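PDB 3OT6: enoyl-CoA hydratase/isomerase family protein from Pseudomonas syringae pv. tomato, which probably acts on acyl-CoA thioesters, as a hydratase or isomerase of the crotonase superfamily. Local coordinates for residues A223-Q226 against D227-M231; I77-V80 against A81-S84. One frame throughout, in Å; residues are numbered along the deposited sequence.

Interaction 1: residues A223-Q226 against D227-M231; sequences AIEQ and DRQHM
Glu225 and Arg228 form an i to i+3 salt bridge of an alpha-helix, on the last turns of helix 202-230. The two side chains run side by side in the same direction, and one oxygen does the work: Glu225 OE1 accepts from Arg228 NE at 3.0 Å, with a bent N-H...O angle of 140°. OE1 sits at the edge of the guanidinium, in its plane, and carboxylate and guanidinium lie only 11° apart. A bend at chi2 of Glu225 swings the carboxylate across the helix surface to the side where NE lies, while Arg228 carries its NH1 and NH2 ends further on, towards Ala81 of helix 73-91. Beneath this pair the main chain keeps its i to i+4 ladder: Arg228 N bonds to Ile224 O at 3.1 Å, and Gln229 N to Glu225 O at 3.1 Å, almost straight at 177°. Gln229 lays its CG 3.4 Å from that same Glu225 O. On the adjoining flank the side chain of Gln226 folds back at chi2 and brings OE1 to the edge of the His230 ring, 4.0 Å from CD2, while Gln226 O accepts from His230 N. Asp227 N bonds to Ala223 O at 2.8 Å. The carboxylate of Asp227, a buried residue, is turned to the start of helix 141-150, where OD1 accepts from His141 N and OD2 from Ala142 N. Two main-chain N-H groups thus hold both oxygens, which would probably favour the charged carboxylate, whereas Glu225, an exposed residue, meets Arg228 through a single oxygen, a bridge that water would probably weaken.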
loop_
_atom_site.group_PDB
_atom_site.type_symbol
_atom_site.label_atom_id
_atom_site.label_comp_id
_atom_site.label_asym_id
_atom_site.label_seq_id
_atom_site.Cartn_x
_atom_site.Cartn_y
_atom_site.Cartn_z
ATOM N N ALA A 223 -14.526 7.640 -6.507
ATOM C CA ALA A 223 -13.262 7.954 -7.186
ATOM C C ALA A 223 -12.913 6.909 -8.205
ATOM O O ALA A 223 -12.506 7.235 -9.306
ATOM C CB ALA A 223 -12.113 8.079 -6.174
ATOM N N ILE A 224 -13.037 5.635 -7.825
ATOM C CA ILE A 224 -12.638 4.521 -8.720
ATOM C C ILE A 224 -13.447 4.679 -10.033
ATOM O O ILE A 224 -12.897 4.535 -11.121
ATOM C CB ILE A 224 -12.814 3.134 -8.048
ATOM C CG1 ILE A 224 -11.706 2.883 -7.020
ATOM C CG2 ILE A 224 -12.952 1.986 -9.068
ATOM C CD1 ILE A 224 -12.021 1.634 -6.106
ATOM N N GLU A 225 -14.718 5.051 -9.896
ATOM C CA GLU A 225 -15.616 5.225 -11.034
ATOM C C GLU A 225 -15.320 6.474 -11.839
ATOM O O GLU A 225 -15.230 6.397 -13.033
ATOM C CB GLU A 225 -17.086 5.211 -10.591
ATOM C CG GLU A 225 -17.856 4.170 -11.416
ATOM C CD GLU A 225 -17.302 2.726 -11.201
ATOM O OE1 GLU A 225 -16.722 2.136 -12.180
ATOM O OE2 GLU A 225 -17.419 2.215 -10.041
ATOM N N GLN A 226 -15.153 7.609 -11.170
ATOM C CA GLN A 226 -14.663 8.804 -11.809
ATOM C C GLN A 226 -13.344 8.617 -12.562
ATOM O O GLN A 226 -13.157 9.242 -13.573
ATOM C CB GLN A 226 -14.526 9.932 -10.795
ATOM C CG GLN A 226 -15.786 10.721 -10.669
ATOM C CD GLN A 226 -16.080 11.533 -11.981
ATOM O OE1 GLN A 226 -15.316 12.471 -12.377
ATOM N NE2 GLN A 226 -17.173 11.155 -12.662
ATOM N N ASP A 227 -12.441 7.790 -12.048
ATOM C CA ASP A 227 -11.136 7.615 -12.619
ATOM C C ASP A 227 -11.235 6.769 -13.876
ATOM O O ASP A 227 -10.543 7.039 -14.854
ATOM C CB ASP A 227 -10.153 6.976 -11.612
ATOM C CG ASP A 227 -9.619 7.976 -10.564
ATOM O OD1 ASP A 227 -9.652 9.196 -10.822
ATOM O OD2 ASP A 227 -9.150 7.549 -9.482
ATOM N N ARG A 228 -12.079 5.735 -13.846
ATOM C CA ARG A 228 -12.464 4.990 -15.054
ATOM C C ARG A 228 -12.924 5.904 -16.174
ATOM O O ARG A 228 -12.363 5.900 -17.261
ATOM C CB ARG A 228 -13.610 4.048 -14.747
ATOM C CG ARG A 228 -13.188 2.677 -14.432
ATOM C CD ARG A 228 -14.373 1.699 -14.571
ATOM N NE ARG A 228 -14.395 0.763 -13.433
ATOM C CZ ARG A 228 -13.700 -0.382 -13.380
ATOM N NH1 ARG A 228 -12.921 -0.747 -14.426
ATOM N NH2 ARG A 228 -13.774 -1.160 -12.279
ATOM N N GLN A 229 -13.974 6.657 -15.909
ATOM C CA GLN A 229 -14.527 7.576 -16.898
ATOM C C GLN A 229 -13.544 8.704 -17.292
ATOM O O GLN A 229 -13.372 8.968 -18.468
ATOM C CB GLN A 229 -15.856 8.168 -16.396
ATOM C CG GLN A 229 -16.911 7.110 -15.901
ATOM C CD GLN A 229 -18.070 7.755 -15.067
ATOM O OE1 GLN A 229 -18.622 8.796 -15.465
ATOM N NE2 GLN A 229 -18.437 7.130 -13.916
ATOM N N HIS A 230 -12.886 9.354 -16.331
ATOM C CA HIS A 230 -12.128 10.578 -16.641
ATOM C C HIS A 230 -10.641 10.723 -16.289
ATOM O O HIS A 230 -10.114 11.790 -16.450
ATOM C CB HIS A 230 -12.894 11.823 -16.178
ATOM C CG HIS A 230 -14.233 11.970 -16.840
ATOM N ND1 HIS A 230 -14.372 12.148 -18.208
ATOM C CD2 HIS A 230 -15.493 11.934 -16.330
ATOM C CE1 HIS A 230 -15.662 12.229 -18.504
ATOM N NE2 HIS A 230 -16.363 12.098 -17.383
HETATM N N MSE A 231 -9.957 9.684 -15.838
HETATM C CA MSE A 231 -8.583 9.867 -15.413
HETATM C C MSE A 231 -7.686 10.193 -16.573
HETATM O O MSE A 231 -6.671 10.831 -16.408
HETATM C CB MSE A 231 -8.022 8.630 -14.697
HETATM C CG MSE A 231 -7.650 7.433 -15.588
HETATM SE SE MSE A 231 -6.978 6.040 -14.435
HETATM C CE MSE A 231 -5.645 5.216 -15.571
#

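Interaction 2: residues I77-V80 against A81-S84; sequences INLV and AQGS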
loop_
_atom_site.group_PDB
_atom_site.type_symbol
_atom_site.label_atom_id
_atom_site.label_comp_id
_atom_site.label_asym_id
_atom_site.label_seq_id
_atom_site.Cartn_x
_atom_site.Cartn_y
_atom_site.Cartn_z
ATOM N N ILE A 77 -6.709 1.897 -17.659
ATOM C CA ILE A 77 -7.905 2.171 -16.903
ATOM C C ILE A 77 -8.264 0.985 -15.988
ATOM O O ILE A 77 -8.685 1.205 -14.825
ATOM C CB ILE A 77 -9.057 2.513 -17.820
ATOM C CG1 ILE A 77 -8.887 3.941 -18.355
ATOM C CG2 ILE A 77 -10.433 2.330 -17.110
ATOM C CD1 ILE A 77 -9.931 4.319 -19.452
ATOM N N ASN A 78 -8.048 -0.234 -16.480
ATOM C CA ASN A 78 -8.460 -1.392 -15.767
ATOM C C ASN A 78 -7.411 -1.667 -14.692
ATOM O O ASN A 78 -7.744 -2.091 -13.564
ATOM C CB ASN A 78 -8.666 -2.611 -16.696
ATOM C CG ASN A 78 -8.630 -3.933 -15.909
ATOM O OD1 ASN A 78 -7.556 -4.629 -15.823
ATOM N ND2 ASN A 78 -9.779 -4.259 -15.236
ATOM N N LEU A 79 -6.154 -1.372 -15.015
ATOM C CA LEU A 79 -5.101 -1.560 -14.059
ATOM C C LEU A 79 -5.293 -0.616 -12.846
ATOM O O LEU A 79 -5.184 -1.051 -11.691
ATOM C CB LEU A 79 -3.690 -1.427 -14.679
ATOM C CG LEU A 79 -2.464 -1.566 -13.736
ATOM C CD1 LEU A 79 -2.392 -2.910 -13.016
ATOM C CD2 LEU A 79 -1.113 -1.340 -14.435
ATOM N N VAL A 80 -5.589 0.657 -13.097
ATOM C CA VAL A 80 -5.665 1.575 -11.985
ATOM C C VAL A 80 -6.916 1.280 -11.217
ATOM O O VAL A 80 -6.911 1.377 -9.985
ATOM C CB VAL A 80 -5.624 3.042 -12.452
ATOM C CG1 VAL A 80 -6.202 4.052 -11.326
ATOM C CG2 VAL A 80 -4.241 3.335 -12.979
ATOM N N ALA A 81 -7.995 0.913 -11.903
ATOM C CA ALA A 81 -9.242 0.542 -11.162
ATOM C C ALA A 81 -9.020 -0.656 -10.212
ATOM O O ALA A 81 -9.538 -0.674 -9.049
ATOM C CB ALA A 81 -10.443 0.294 -12.111
ATOM N N GLN A 82 -8.210 -1.621 -10.648
ATOM C CA GLN A 82 -7.984 -2.830 -9.847
ATOM C C GLN A 82 -7.116 -2.455 -8.681
ATOM O O GLN A 82 -7.292 -2.921 -7.568
ATOM C CB GLN A 82 -7.236 -3.873 -10.638
ATOM C CG GLN A 82 -7.904 -4.675 -11.707
ATOM C CD GLN A 82 -6.752 -5.595 -12.384
ATOM O OE1 GLN A 82 -6.152 -5.184 -13.412
ATOM N NE2 GLN A 82 -6.401 -6.794 -11.751
ATOM N N GLY A 83 -6.122 -1.616 -8.937
ATOM C CA GLY A 83 -5.189 -1.273 -7.914
ATOM C C GLY A 83 -5.840 -0.401 -6.835
ATOM O O GLY A 83 -5.508 -0.552 -5.630
ATOM N N SER A 84 -6.691 0.546 -7.255
ATOM C CA SER A 84 -7.471 1.351 -6.322
ATOM C C SER A 84 -8.483 0.507 -5.515
ATOM O O SER A 84 -8.699 0.777 -4.314
ATOM C CB SER A 84 -8.248 2.403 -7.086
ATOM O OG SER A 84 -7.325 3.237 -7.745
#
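Ile77-Val80 and Ala81-Ser84 are consecutive turns of helix 73-91, joined by the four i to i+4 hydrogen bonds of a regular alpha-helix: Ala81 N to Ile77 O, Gln82 N to Asn78 O and Gly83 N to Leu79 O, each 3.0 Å, then Ser84 N to Val80 O at 2.9 Å and 168°. A weak i to i+3 bond from Gln82 N to Leu79 O adds to them. Ser84 turns OG back beside its own backbone N (chi1 -61°), which sets OG 2.9 Å from Val80 O, the carbonyl one turn back that already receives Ser84 N. Val80 CG1 packs 3.8 Å from the same hydroxyl oxygen. One turn earlier, Ala81 rests its methyl CB 3.4 Å from Ile77 O. On another side of the helix Gln82 stretches beyond CG and passes over the backbone of the preceding turn, CG lying 3.2 Å from Asn78 O; its terminal amide lies beside that of Asn78, the two planes 26° apart. The faces of the helix are shared among several neighbours. Ala81 and Ser84 meet Arg228 and Ile224 of helix 202-230, Val80 and Leu79 reach Met69 of helix 66-71, and Leu79 and Gln82 lie against Pro31 and Ile34 at the start of helix 31-46.

From the N terminus, interaction 2 comes first, on helix 73-91, and interaction 1 follows in series on the closing turns of helix 202-230. Each joins adjoining turns of one helix, so neither closes a loop and the two neither nest nor cross. Between them the chain passes through strands 97-100, 118-122 and 179-181 of the larger sheet, and the C-terminal helix then returns to helix 73-91. There the contacts touch, their centres 10 Å apart: Ile224 CG1 packs 3.5 Å from Ser84 CB, and the selenomethionine Met231 places CE 3.5 Å from Val80 CG2. The chain's last helix is thereby tied to one from its first half.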